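Local structure of laminin subunit ALPHA-1 (Mus musculus, 2JD4) at residues Q5-A10 / P274-A279; G79-M84 / A117-D122; T110-R115 / V129-K134; V196-T201 / H376-P381; Y208-K213 / R366-Q371. The protein forms a tandem pair of laminin G-like domains of a basement membrane laminin chain, binds metal ions and probably helps anchor laminin to the cell surface. The protein carries 4 engineered substitutions. One frame throughout, in Å; residues are numbered along the deposited sequence.

In the fold
Two laminin G-like sandwiches share one chain. Contacts 2 and 3 belong to the first, their centres about 14 Å apart: 117-122 of contact 2 lies on strand 116-121, between the strands of contact 3, while 79-84 lies in the facing sheet. Phe-118 N probably donates to Glu-111 O between them. The side chain of Tyr-112 in contact 3 is about 8 Å from a bound magnesium ion, that of Phe-83 in contact 2 about 14 Å. Contacts 4 and 5, centres about 20 Å apart, bring the chain's end back to the start of the second sandwich. Contact 1 carries the N-terminal segment onto that domain, its centre about 24 Å from contact 4's and about 61 Å from contact 3's.

Contact 1 (Q5-A10 / P274-A279); sequences QPELCA and PRAARA
OE1 of Glu-7 is the polar atom on which this surface contact turns, for it lies over one face of the Arg-278 guanidinium, offset toward the rim. Its distance to Arg-278 NH1 is 3.5 Å, a salt bridge of charge alone: the oxygen stands well out of the guanidinium plane and no N-H is aimed at it. The two side chains cross at about a right angle, with the carboxylate and guanidinium planes 64° apart. A bend at chi2 (78°) turns CD of Arg-278; the guanidinium beyond it presents one face to the glutamate. The same oxygen packs tightly on the aliphatic part of the arginine, 3.0 Å from Arg-278 CG. Beside it, OE2 of Glu-7 lies 4.0 Å from Ala-277 CB, where a methyl group is small enough to let the carboxylate come in. Leu-8 takes part through its backbone, its O being 3.6 Å from Arg-278 CB. A type I turn from Ala-276 to Ala-279, closed by Ala-279 N on Ala-276 O at 3.2 Å, presents both Ala-277 and Arg-278 to the glutamate. Next along the chain, the Cys-9 to Cys-281 disulfide fixes the N-terminal segment covalently, so that a loop preceding strand 22-23 lies against the loop joining strands 267-272 and 286-293.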
# COMPACT_ATOMS: atom_id res chain seq x y z
N GLN A 5 -2.48 35.08 18.77
CA GLN A 5 -1.70 34.80 17.56
C GLN A 5 -1.92 33.34 17.17
O GLN A 5 -1.97 32.46 18.02
CB GLN A 5 -0.21 35.10 17.79
CG GLN A 5 0.46 34.30 18.90
CD GLN A 5 1.90 34.74 19.16
OE1 GLN A 5 2.58 34.17 20.01
NE2 GLN A 5 2.37 35.75 18.42
N PRO A 6 -2.07 33.06 15.86
CA PRO A 6 -2.29 31.67 15.45
C PRO A 6 -1.21 30.68 15.88
O PRO A 6 -0.03 31.02 15.91
CB PRO A 6 -2.44 31.78 13.92
CG PRO A 6 -1.75 33.08 13.58
CD PRO A 6 -2.12 33.98 14.71
N GLU A 7 -1.62 29.47 16.23
CA GLU A 7 -0.67 28.44 16.63
C GLU A 7 -0.17 27.69 15.40
O GLU A 7 -0.92 26.96 14.75
CB GLU A 7 -1.30 27.48 17.64
CG GLU A 7 -1.34 28.05 19.05
CD GLU A 7 -1.85 27.06 20.07
OE1 GLU A 7 -1.37 25.91 20.08
OE2 GLU A 7 -2.74 27.45 20.87
N LEU A 8 1.11 27.89 15.09
CA LEU A 8 1.73 27.25 13.94
C LEU A 8 1.83 25.75 14.13
O LEU A 8 1.92 25.26 15.26
CB LEU A 8 3.13 27.81 13.72
CG LEU A 8 3.24 29.29 13.35
CD1 LEU A 8 4.71 29.66 13.19
CD2 LEU A 8 2.48 29.57 12.06
N CYS A 9 1.80 25.02 13.02
CA CYS A 9 1.91 23.57 13.04
C CYS A 9 3.36 23.20 12.77
O CYS A 9 4.15 24.05 12.37
CB CYS A 9 1.04 22.95 11.95
SG CYS A 9 -0.75 23.04 12.24
N ALA A 10 3.71 21.94 12.98
CA ALA A 10 5.07 21.49 12.72
C ALA A 10 5.33 21.66 11.23
O ALA A 10 4.41 21.93 10.45
CB ALA A 10 5.22 20.02 13.12
N PRO A 274 -8.28 18.46 21.48
CA PRO A 274 -7.08 18.34 22.31
C PRO A 274 -6.79 19.60 23.13
O PRO A 274 -7.29 20.68 22.81
CB PRO A 274 -5.99 18.06 21.28
CG PRO A 274 -6.44 18.87 20.10
CD PRO A 274 -7.93 18.56 20.05
N ARG A 275 -5.99 19.45 24.17
CA ARG A 275 -5.63 20.57 25.05
C ARG A 275 -5.06 21.74 24.25
O ARG A 275 -5.39 22.90 24.50
CB ARG A 275 -4.60 20.13 26.09
CG ARG A 275 -4.91 18.82 26.79
CD ARG A 275 -3.94 18.57 27.94
NE ARG A 275 -3.88 17.17 28.34
CZ ARG A 275 -3.36 16.20 27.60
NH1 ARG A 275 -2.84 16.47 26.41
NH2 ARG A 275 -3.35 14.95 28.05
N ALA A 276 -4.18 21.43 23.31
CA ALA A 276 -3.56 22.45 22.47
C ALA A 276 -4.15 22.38 21.07
O ALA A 276 -4.40 21.30 20.54
CB ALA A 276 -2.05 22.24 22.41
N ALA A 277 -4.36 23.55 20.46
CA ALA A 277 -4.93 23.63 19.12
C ALA A 277 -4.06 22.95 18.06
O ALA A 277 -4.56 22.31 17.14
CB ALA A 277 -5.16 25.09 18.74
N ARG A 278 -2.74 23.10 18.20
CA ARG A 278 -1.81 22.51 17.24
C ARG A 278 -1.32 21.11 17.63
O ARG A 278 -0.45 20.55 16.97
CB ARG A 278 -0.61 23.45 17.07
CG ARG A 278 0.02 23.89 18.38
CD ARG A 278 0.90 22.82 18.98
NE ARG A 278 1.22 23.09 20.38
CZ ARG A 278 1.79 24.21 20.83
NH1 ARG A 278 2.10 25.18 19.98
NH2 ARG A 278 2.04 24.35 22.12
N ALA A 279 -1.88 20.56 18.70
CA ALA A 279 -1.48 19.24 19.18
C ALA A 279 -1.48 18.15 18.11
O ALA A 279 -0.53 17.38 18.00
CB ALA A 279 -2.37 18.82 20.34

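Contact 2 (G79-M84 / A117-D122); sequences GRLHFM and AFMTVD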
# COMPACT_ATOMS: atom_id res chain seq x y z
N GLY A 79 6.17 -10.87 5.07
CA GLY A 79 7.44 -10.21 5.32
C GLY A 79 8.69 -10.98 4.95
O GLY A 79 9.80 -10.47 5.15
N ARG A 80 8.54 -12.18 4.39
CA ARG A 80 9.69 -12.99 4.01
C ARG A 80 9.72 -13.39 2.53
O ARG A 80 8.69 -13.47 1.87
CB ARG A 80 9.77 -14.24 4.90
CG ARG A 80 10.06 -13.92 6.36
CD ARG A 80 10.39 -15.17 7.17
NE ARG A 80 10.95 -14.84 8.48
CZ ARG A 80 10.27 -14.27 9.47
NH1 ARG A 80 8.99 -13.97 9.31
NH2 ARG A 80 10.87 -13.99 10.62
N LEU A 81 10.93 -13.67 2.04
CA LEU A 81 11.15 -14.03 0.64
C LEU A 81 11.00 -15.50 0.24
O LEU A 81 11.45 -16.40 0.96
CB LEU A 81 12.53 -13.53 0.20
CG LEU A 81 12.75 -12.02 0.28
CD1 LEU A 81 14.21 -11.68 0.00
CD2 LEU A 81 11.83 -11.33 -0.72
N HIS A 82 10.40 -15.72 -0.93
CA HIS A 82 10.19 -17.05 -1.50
C HIS A 82 10.58 -17.01 -2.99
O HIS A 82 10.08 -16.18 -3.74
CB HIS A 82 8.72 -17.46 -1.37
CG HIS A 82 8.23 -17.51 0.04
ND1 HIS A 82 8.42 -18.61 0.85
CD2 HIS A 82 7.60 -16.58 0.80
CE1 HIS A 82 7.92 -18.35 2.05
NE2 HIS A 82 7.41 -17.13 2.04
N PHE A 83 11.47 -17.92 -3.38
CA PHE A 83 11.96 -18.03 -4.76
C PHE A 83 11.55 -19.39 -5.32
O PHE A 83 11.88 -20.42 -4.73
CB PHE A 83 13.50 -17.90 -4.77
CG PHE A 83 14.16 -18.28 -6.07
CD1 PHE A 83 13.69 -17.80 -7.30
CD2 PHE A 83 15.31 -19.07 -6.07
CE1 PHE A 83 14.35 -18.11 -8.50
CE2 PHE A 83 15.98 -19.39 -7.26
CZ PHE A 83 15.50 -18.90 -8.48
N MET A 84 10.83 -19.40 -6.44
CA MET A 84 10.42 -20.67 -7.04
C MET A 84 10.38 -20.62 -8.56
O MET A 84 10.18 -19.57 -9.18
CB MET A 84 9.04 -21.09 -6.50
CG MET A 84 7.86 -20.33 -7.07
SD MET A 84 6.27 -21.01 -6.48
CE MET A 84 6.20 -20.31 -4.83
N ALA A 117 19.59 -24.78 -6.34
CA ALA A 117 18.97 -23.46 -6.26
C ALA A 117 19.12 -22.95 -4.84
O ALA A 117 19.05 -23.73 -3.89
CB ALA A 117 17.50 -23.55 -6.64
N PHE A 118 19.35 -21.65 -4.68
CA PHE A 118 19.50 -21.06 -3.35
C PHE A 118 19.25 -19.55 -3.34
O PHE A 118 19.14 -18.92 -4.40
CB PHE A 118 20.89 -21.39 -2.79
CG PHE A 118 22.03 -20.84 -3.60
CD1 PHE A 118 22.61 -19.62 -3.26
CD2 PHE A 118 22.52 -21.53 -4.70
CE1 PHE A 118 23.67 -19.09 -4.02
CE2 PHE A 118 23.57 -21.02 -5.46
CZ PHE A 118 24.15 -19.80 -5.12
N MET A 119 19.16 -18.98 -2.15
CA MET A 119 18.90 -17.54 -2.00
C MET A 119 19.88 -16.89 -1.04
O MET A 119 20.39 -17.54 -0.13
CB MET A 119 17.50 -17.30 -1.44
CG MET A 119 16.37 -17.94 -2.21
SD MET A 119 14.83 -17.57 -1.36
CE MET A 119 14.76 -15.77 -1.68
N THR A 120 20.11 -15.60 -1.24
CA THR A 120 21.02 -14.85 -0.38
C THR A 120 20.42 -13.49 -0.06
O THR A 120 19.90 -12.81 -0.95
CB THR A 120 22.39 -14.63 -1.06
OG1 THR A 120 22.91 -15.88 -1.53
CG2 THR A 120 23.37 -14.01 -0.08
N VAL A 121 20.47 -13.09 1.20
CA VAL A 121 19.97 -11.79 1.62
C VAL A 121 21.05 -11.16 2.49
O VAL A 121 21.45 -11.73 3.50
CB VAL A 121 18.64 -11.88 2.42
CG1 VAL A 121 18.21 -10.48 2.89
CG2 VAL A 121 17.55 -12.49 1.54
N ASP A 122 21.52 -9.99 2.07
CA ASP A 122 22.57 -9.28 2.79
C ASP A 122 23.77 -10.19 3.07
O ASP A 122 24.34 -10.15 4.15
CB ASP A 122 22.04 -8.71 4.11
CG ASP A 122 20.94 -7.68 3.91
OD1 ASP A 122 21.01 -6.92 2.93
OD2 ASP A 122 20.00 -7.63 4.74
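Ala-117, near the start of strand 116-121, directs its methyl group at the facing strand, its CB 4.5 Å from Phe-83 CE2; so small a residue leaves room for the phenyl ring. The CB of Phe-118 points away, and the residue takes part through its carbonyl O, 4.2 Å from Phe-83 CD2. Met-119 is the one residue here that touches both Phe-83 and Leu-81. Its CG and SD both lie against the benzylic carbon of the phenylalanine, SD being 3.7 Å from Phe-83 CB. A bend at chi3 (68°) brings CE to Leu-81, 3.7 Å from Leu-81 CB. One flexible, unbranched side chain thus fills the space between two residues that point the same way. An alanine in place of Met-119 would probably open a gap beneath both Phe-83 and Leu-81 and leave the phenyl ring freer to shift. Val-121 again turns inward: its CG2 meets Leu-81 CD1 at 3.8 Å, one methyl of the valine against one of the leucine. No hydrogen bond joins the two segments. Their strand axes approach no closer than 8.3 Å and run 153° apart, so the strands meet mainly through side chains. Leu-81 also touches Val-108 and Leu-76, and Met-119 touches Leu-74 and Val-94, which extends the apolar layer. Such face-to-face packing of two antiparallel sheets is the core of the beta sandwich of laminin G domains, in the concanavalin-like class.

Contact 3 (T110-R115 / V129-K134); sequences TEYIKR and VTVVGK. Engineered in segment 129-134: Lys-134 (natural residue Asn).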
# COMPACT_ATOMS: atom_id res chain seq x y z
N THR A 110 18.94 -14.40 -6.04
CA THR A 110 18.25 -15.67 -6.22
C THR A 110 19.05 -16.42 -7.28
O THR A 110 19.38 -15.85 -8.32
CB THR A 110 16.78 -15.50 -6.69
OG1 THR A 110 16.75 -14.85 -7.97
CG2 THR A 110 16.00 -14.66 -5.68
N GLU A 111 19.35 -17.68 -7.02
CA GLU A 111 20.16 -18.44 -7.96
C GLU A 111 19.73 -19.86 -8.28
O GLU A 111 19.60 -20.69 -7.39
CB GLU A 111 21.60 -18.50 -7.48
CG GLU A 111 22.41 -17.26 -7.73
CD GLU A 111 23.86 -17.44 -7.34
OE1 GLU A 111 24.25 -16.97 -6.25
OE2 GLU A 111 24.60 -18.08 -8.12
N TYR A 112 19.53 -20.10 -9.56
CA TYR A 112 19.21 -21.41 -10.09
C TYR A 112 20.42 -21.72 -10.96
O TYR A 112 20.70 -20.99 -11.91
CB TYR A 112 17.96 -21.38 -10.96
CG TYR A 112 17.98 -22.38 -12.10
CD1 TYR A 112 18.22 -23.74 -11.87
CD2 TYR A 112 17.78 -21.97 -13.42
CE1 TYR A 112 18.26 -24.66 -12.93
CE2 TYR A 112 17.81 -22.88 -14.49
CZ TYR A 112 18.06 -24.22 -14.23
OH TYR A 112 18.10 -25.12 -15.28
N ILE A 113 21.17 -22.76 -10.62
CA ILE A 113 22.33 -23.10 -11.43
C ILE A 113 22.56 -24.61 -11.42
O ILE A 113 22.71 -25.22 -10.36
CB ILE A 113 23.59 -22.34 -10.95
CG1 ILE A 113 24.74 -22.59 -11.92
CG2 ILE A 113 23.95 -22.74 -9.53
CD1 ILE A 113 25.95 -21.71 -11.67
N LYS A 114 22.56 -25.20 -12.61
CA LYS A 114 22.76 -26.63 -12.79
C LYS A 114 21.58 -27.43 -12.22
O LYS A 114 20.49 -27.45 -12.79
CB LYS A 114 24.07 -27.08 -12.13
CG LYS A 114 25.33 -26.44 -12.70
CD LYS A 114 25.59 -26.81 -14.16
CE LYS A 114 24.70 -26.02 -15.13
NZ LYS A 114 25.02 -26.29 -16.56
N ARG A 115 21.82 -28.10 -11.10
CA ARG A 115 20.78 -28.91 -10.46
C ARG A 115 20.49 -28.43 -9.04
O ARG A 115 19.87 -29.14 -8.25
CB ARG A 115 21.21 -30.38 -10.42
CG ARG A 115 21.17 -31.09 -11.77
CD ARG A 115 19.76 -31.58 -12.08
NE ARG A 115 19.03 -30.71 -13.00
CZ ARG A 115 17.75 -30.88 -13.33
NH1 ARG A 115 17.06 -31.89 -12.81
NH2 ARG A 115 17.17 -30.05 -14.18
N VAL A 129 18.86 -26.28 -2.48
CA VAL A 129 17.76 -27.21 -2.69
C VAL A 129 18.02 -27.89 -4.03
O VAL A 129 18.57 -27.27 -4.95
CB VAL A 129 16.41 -26.49 -2.72
CG1 VAL A 129 15.30 -27.46 -3.08
CG2 VAL A 129 16.12 -25.85 -1.37
N THR A 130 17.62 -29.15 -4.14
CA THR A 130 17.82 -29.90 -5.38
C THR A 130 16.70 -29.65 -6.38
O THR A 130 15.53 -29.74 -6.05
CB THR A 130 17.91 -31.42 -5.09
OG1 THR A 130 19.12 -31.69 -4.37
CG2 THR A 130 17.92 -32.22 -6.39
N VAL A 131 17.08 -29.32 -7.61
CA VAL A 131 16.11 -29.06 -8.66
C VAL A 131 15.19 -30.27 -8.82
O VAL A 131 15.65 -31.41 -8.91
CB VAL A 131 16.81 -28.74 -10.00
CG1 VAL A 131 15.80 -28.67 -11.13
CG2 VAL A 131 17.54 -27.41 -9.88
N VAL A 132 13.89 -29.99 -8.83
CA VAL A 132 12.86 -31.02 -8.95
C VAL A 132 12.44 -31.25 -10.40
O VAL A 132 12.35 -30.31 -11.19
CB VAL A 132 11.61 -30.62 -8.13
CG1 VAL A 132 10.48 -31.61 -8.37
CG2 VAL A 132 11.96 -30.56 -6.65
N GLY A 133 12.17 -32.51 -10.74
CA GLY A 133 11.75 -32.81 -12.09
C GLY A 133 12.85 -33.30 -13.00
O GLY A 133 14.04 -33.20 -12.68
N LYS A 134 12.44 -33.83 -14.14
CA LYS A 134 13.35 -34.37 -15.14
C LYS A 134 13.80 -33.30 -16.13
O LYS A 134 14.92 -33.37 -16.64
CB LYS A 134 12.66 -35.51 -15.90
CG LYS A 134 12.27 -36.71 -15.04
CD LYS A 134 11.34 -36.34 -13.89
CE LYS A 134 10.05 -35.69 -14.38
NZ LYS A 134 9.20 -35.24 -13.25
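Arg-115 doubles back on itself to reach Val-131: bends at chi2 (-83°) and chi3 (100°) place CD and then NE back toward Val-131. The two side chains cross at about a right angle. Val-131 CG1, set anti to its own backbone N, lies against one guanidinium face, offset toward the rim and 3.6 Å from Arg-115 NH2. At the edge of the same group and in its plane, Arg-115 NH1 makes a weak hydrogen bond of 3.3 Å to Gly-133 O, while NH2 is bound to Ala-135 O just beyond the segment. Arginine suits this place because its flat cation can cover an apolar branch and still serve carbonyls at its rim. The backbone fixes the pair: Val-131 N donates to Arg-115 O at 2.9 Å, practically straight at 179°, although it approaches from above the carbonyl plane. These residues lie where the antiparallel run of strands 106-113, 116-121 and 124-130 ends, at the margin of one sheet of the laminin G sandwich. The other branch of the valine, CG2, packs on the backbone of Arg-115 and reaches Tyr-112 CE1 at 4.2 Å. Gly-133 adopts backbone angles at which any CB would collide with the carbonyl O of Val-132. Tyr-112 OH is hydrogen-bonded to Arg-42 O, and Tyr-112, Arg-115 and Val-131 all touch Leu-87, a residue of the magnesium site.

Contact 4 (V196-T201 / H376-P381); sequences VAQEGT and HSCPGP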
# COMPACT_ATOMS: atom_id res chain seq x y z
N VAL A 196 14.33 9.24 2.08
CA VAL A 196 13.98 8.71 3.40
C VAL A 196 12.47 8.52 3.48
O VAL A 196 11.71 9.46 3.24
CB VAL A 196 14.39 9.68 4.53
CG1 VAL A 196 14.06 9.06 5.88
CG2 VAL A 196 15.87 10.00 4.44
N ALA A 197 12.03 7.31 3.83
CA ALA A 197 10.60 7.02 3.92
C ALA A 197 10.22 6.33 5.23
O ALA A 197 11.08 5.81 5.94
CB ALA A 197 10.16 6.16 2.73
N GLN A 198 8.92 6.34 5.53
CA GLN A 198 8.38 5.71 6.72
C GLN A 198 7.11 4.97 6.31
O GLN A 198 6.53 5.28 5.27
CB GLN A 198 8.08 6.76 7.80
CG GLN A 198 7.08 7.86 7.40
CD GLN A 198 6.86 8.87 8.53
OE1 GLN A 198 6.53 8.50 9.66
NE2 GLN A 198 7.03 10.16 8.22
N GLU A 199 6.69 3.99 7.09
CA GLU A 199 5.49 3.24 6.74
C GLU A 199 4.26 4.13 6.64
O GLU A 199 3.95 4.88 7.57
CB GLU A 199 5.23 2.13 7.76
CG GLU A 199 3.99 1.31 7.44
CD GLU A 199 3.82 0.11 8.35
OE1 GLU A 199 4.58 0.01 9.33
OE2 GLU A 199 2.92 -0.71 8.08
N GLY A 200 3.56 4.04 5.52
CA GLY A 200 2.36 4.84 5.31
C GLY A 200 2.07 5.28 3.89
O GLY A 200 2.86 5.05 2.96
N THR A 201 0.92 5.94 3.71
CA THR A 201 0.50 6.44 2.41
C THR A 201 0.43 7.96 2.43
O THR A 201 -0.27 8.54 3.26
CB THR A 201 -0.90 5.90 2.05
OG1 THR A 201 -0.82 4.50 1.80
CG2 THR A 201 -1.44 6.62 0.83
N HIS A 376 1.26 3.53 0.20
CA HIS A 376 2.45 2.89 0.75
C HIS A 376 3.74 3.69 0.66
O HIS A 376 4.78 3.24 1.16
CB HIS A 376 2.63 1.50 0.11
CG HIS A 376 1.43 0.61 0.25
ND1 HIS A 376 0.96 0.19 1.48
CD2 HIS A 376 0.59 0.08 -0.67
CE1 HIS A 376 -0.12 -0.56 1.30
NE2 HIS A 376 -0.36 -0.65 0.01
N SER A 377 3.69 4.86 0.04
CA SER A 377 4.87 5.71 -0.07
C SER A 377 4.65 6.99 0.73
O SER A 377 3.83 7.82 0.35
CB SER A 377 5.15 6.04 -1.54
OG SER A 377 6.34 6.80 -1.69
N CYS A 378 5.36 7.12 1.85
CA CYS A 378 5.26 8.29 2.74
C CYS A 378 6.67 8.81 3.02
O CYS A 378 7.55 8.05 3.45
CB CYS A 378 4.55 7.91 4.05
SG CYS A 378 4.50 9.23 5.31
N PRO A 379 6.92 10.11 2.78
CA PRO A 379 8.22 10.76 2.97
C PRO A 379 8.63 11.08 4.40
O PRO A 379 7.81 11.12 5.31
CB PRO A 379 8.09 12.03 2.14
CG PRO A 379 6.67 12.43 2.43
CD PRO A 379 5.91 11.10 2.32
N GLY A 380 9.93 11.33 4.57
CA GLY A 380 10.46 11.70 5.87
C GLY A 380 10.69 10.55 6.82
O GLY A 380 10.06 9.50 6.68
N PRO A 381 11.58 10.72 7.81
CA PRO A 381 11.89 9.68 8.80
C PRO A 381 10.83 9.67 9.89
O PRO A 381 10.08 10.63 10.04
CB PRO A 381 13.25 10.11 9.32
CG PRO A 381 13.13 11.60 9.32
CD PRO A 381 12.49 11.87 7.97
O HOH W 1 6.77 4.55 2.67
O HOH W 2 4.74 1.78 3.55
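Gln-198 lays its CG against the sulfur of Cys-378, 3.6 Å from Cys-378 SG, where the weak strands 197-198 and 378-379 meet. The glutamine chain runs on extended from CG, and its amide is turned so that Pro-379 O lies in its plane; NE2 donates to that oxygen at 3.2 Å, almost straight (176°). OE1 accepts from Trp-285 NE1, so both ends of the amide are used, as suits a buried glutamine. An alanine here would probably leave Pro-379 O and Trp-285 NE1 without these mates and open a gap beside the sulfur. In the backbone, Gln-198 N donates to Cys-378 O at 3.0 Å. Val-196 and Pro-381 cross obliquely, CG1 of the valine 3.7 Å from CB of the proline. At the other end Thr-201 OG1 accepts from His-376 N at 2.8 Å. Between, one water links Gln-198 O, His-376 O and Cys-378 N. Gly-200 has backbone angles that would drive a CB into the carbonyl O of Glu-199, and Cys-378 CB would crowd it too. Cys-378 is disulfide-bonded to Cys-347 at the start of strand 347-353, so the C-terminal segment is tied, beside the segment leading into strand 201-204, to the second laminin G beta sandwich.

Contact 5 (Y208-K213 / R366-Q371); sequences YAALVK and RAFDLQ
Phe-368 is clasped by Ala-210 and Lys-213 at the end of an antiparallel strand pair, 207-212 with 369-374, in the second laminin G sandwich. From CB, a chi1 of 63° sets CG between the backbone N and the carbonyl carbon, 3.8 Å from Ala-210 O. One step out, CD2 lies 3.3 Å from Ala-210 O and is also near Lys-213 CB, and CE2 lies 3.4 Å from Lys-213 CA. At the tip, CZ meets Ala-210 CB at 3.7 Å. The ring therefore has a CH-pi contact on each face, alanine CB over one and lysine CB over the opposite one, while the extended lysine chain carries its charge beyond the ring. The methyl of Ala-210 is small enough to let the ring come over it, and Phe-368 N binds Ala-210 O nearly along the C=O axis. On the side away from the ring, Leu-211 CD1 packs on Ala-367 CB, and Ala-209 CB on Leu-370 CD1. Further along, Tyr-208 and Gln-371 form a hydrogen-bonded pair and lie side by side. Their tips converge on Asp-369: Gln-371 NE2 donates to OD1, and Tyr-208 OH donates to Asp-369 OD2 at 2.7 Å, from 47° above the carboxylate plane.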
# COMPACT_ATOMS: atom_id res chain seq x y z
N TYR A 208 -7.99 12.52 -3.50
CA TYR A 208 -8.59 11.49 -2.65
C TYR A 208 -8.34 10.09 -3.21
O TYR A 208 -7.77 9.93 -4.29
CB TYR A 208 -10.11 11.71 -2.62
CG TYR A 208 -10.70 11.64 -4.01
CD1 TYR A 208 -11.11 10.43 -4.55
CD2 TYR A 208 -10.72 12.77 -4.83
CE1 TYR A 208 -11.51 10.33 -5.88
CE2 TYR A 208 -11.12 12.68 -6.16
CZ TYR A 208 -11.51 11.46 -6.68
OH TYR A 208 -11.86 11.36 -8.00
N ALA A 209 -8.80 9.09 -2.47
CA ALA A 209 -8.70 7.70 -2.91
C ALA A 209 -10.08 7.09 -2.65
O ALA A 209 -10.63 7.27 -1.56
CB ALA A 209 -7.64 6.96 -2.11
N ALA A 210 -10.64 6.41 -3.64
CA ALA A 210 -11.96 5.78 -3.50
C ALA A 210 -11.84 4.25 -3.57
O ALA A 210 -11.25 3.71 -4.52
CB ALA A 210 -12.91 6.29 -4.58
N LEU A 211 -12.40 3.57 -2.58
CA LEU A 211 -12.35 2.10 -2.48
C LEU A 211 -13.73 1.42 -2.42
O LEU A 211 -14.72 2.03 -2.02
CB LEU A 211 -11.57 1.71 -1.22
CG LEU A 211 -10.04 1.83 -1.16
CD1 LEU A 211 -9.58 3.16 -1.71
CD2 LEU A 211 -9.59 1.67 0.29
N VAL A 212 -13.77 0.15 -2.81
CA VAL A 212 -14.99 -0.65 -2.80
C VAL A 212 -16.04 -0.08 -3.75
O VAL A 212 -17.07 0.46 -3.32
CB VAL A 212 -15.60 -0.74 -1.39
CG1 VAL A 212 -16.64 -1.86 -1.34
CG2 VAL A 212 -14.50 -0.99 -0.36
N LYS A 213 -15.79 -0.22 -5.04
CA LYS A 213 -16.70 0.29 -6.06
C LYS A 213 -18.07 -0.39 -6.01
O LYS A 213 -19.08 0.23 -6.37
CB LYS A 213 -16.07 0.12 -7.45
CG LYS A 213 -16.82 0.85 -8.55
CD LYS A 213 -16.08 0.74 -9.87
CE LYS A 213 -16.77 1.54 -10.97
NZ LYS A 213 -16.04 1.47 -12.26
N ARG A 366 -5.48 -0.58 -3.98
CA ARG A 366 -6.60 -1.18 -4.70
C ARG A 366 -7.68 -0.17 -5.08
O ARG A 366 -8.73 -0.55 -5.59
CB ARG A 366 -7.25 -2.28 -3.86
CG ARG A 366 -6.29 -3.36 -3.38
CD ARG A 366 -7.01 -4.33 -2.45
NE ARG A 366 -8.14 -4.97 -3.11
CZ ARG A 366 -9.09 -5.66 -2.49
NH1 ARG A 366 -9.05 -5.80 -1.17
NH2 ARG A 366 -10.08 -6.21 -3.18
N ALA A 367 -7.44 1.10 -4.80
CA ALA A 367 -8.42 2.14 -5.12
C ALA A 367 -8.80 2.10 -6.60
O ALA A 367 -7.95 1.88 -7.45
CB ALA A 367 -7.85 3.52 -4.77
N PHE A 368 -10.08 2.30 -6.90
CA PHE A 368 -10.53 2.29 -8.29
C PHE A 368 -10.44 3.69 -8.91
O PHE A 368 -10.49 3.85 -10.13
CB PHE A 368 -11.96 1.72 -8.40
CG PHE A 368 -13.02 2.52 -7.69
CD1 PHE A 368 -13.62 3.61 -8.31
CD2 PHE A 368 -13.44 2.16 -6.41
CE1 PHE A 368 -14.64 4.33 -7.67
CE2 PHE A 368 -14.46 2.87 -5.76
CZ PHE A 368 -15.06 3.95 -6.40
N ASP A 369 -10.30 4.70 -8.05
CA ASP A 369 -10.17 6.09 -8.46
C ASP A 369 -9.21 6.71 -7.45
O ASP A 369 -9.48 6.72 -6.25
CB ASP A 369 -11.53 6.80 -8.42
CG ASP A 369 -11.49 8.19 -9.04
OD1 ASP A 369 -10.44 8.58 -9.58
OD2 ASP A 369 -12.52 8.89 -8.99
N LEU A 370 -8.08 7.21 -7.95
CA LEU A 370 -7.02 7.76 -7.12
C LEU A 370 -6.50 9.08 -7.70
O LEU A 370 -6.16 9.15 -8.88
CB LEU A 370 -5.88 6.74 -7.07
CG LEU A 370 -4.67 6.89 -6.16
CD1 LEU A 370 -5.04 6.48 -4.74
CD2 LEU A 370 -3.54 6.00 -6.66
N GLN A 371 -6.44 10.11 -6.86
CA GLN A 371 -5.95 11.42 -7.29
C GLN A 371 -5.11 12.06 -6.18
O GLN A 371 -5.60 12.25 -5.06
CB GLN A 371 -7.13 12.35 -7.61
CG GLN A 371 -8.19 11.78 -8.55
CD GLN A 371 -7.65 11.51 -9.94
OE1 GLN A 371 -6.96 12.34 -10.53
NE2 GLN A 371 -7.98 10.33 -10.48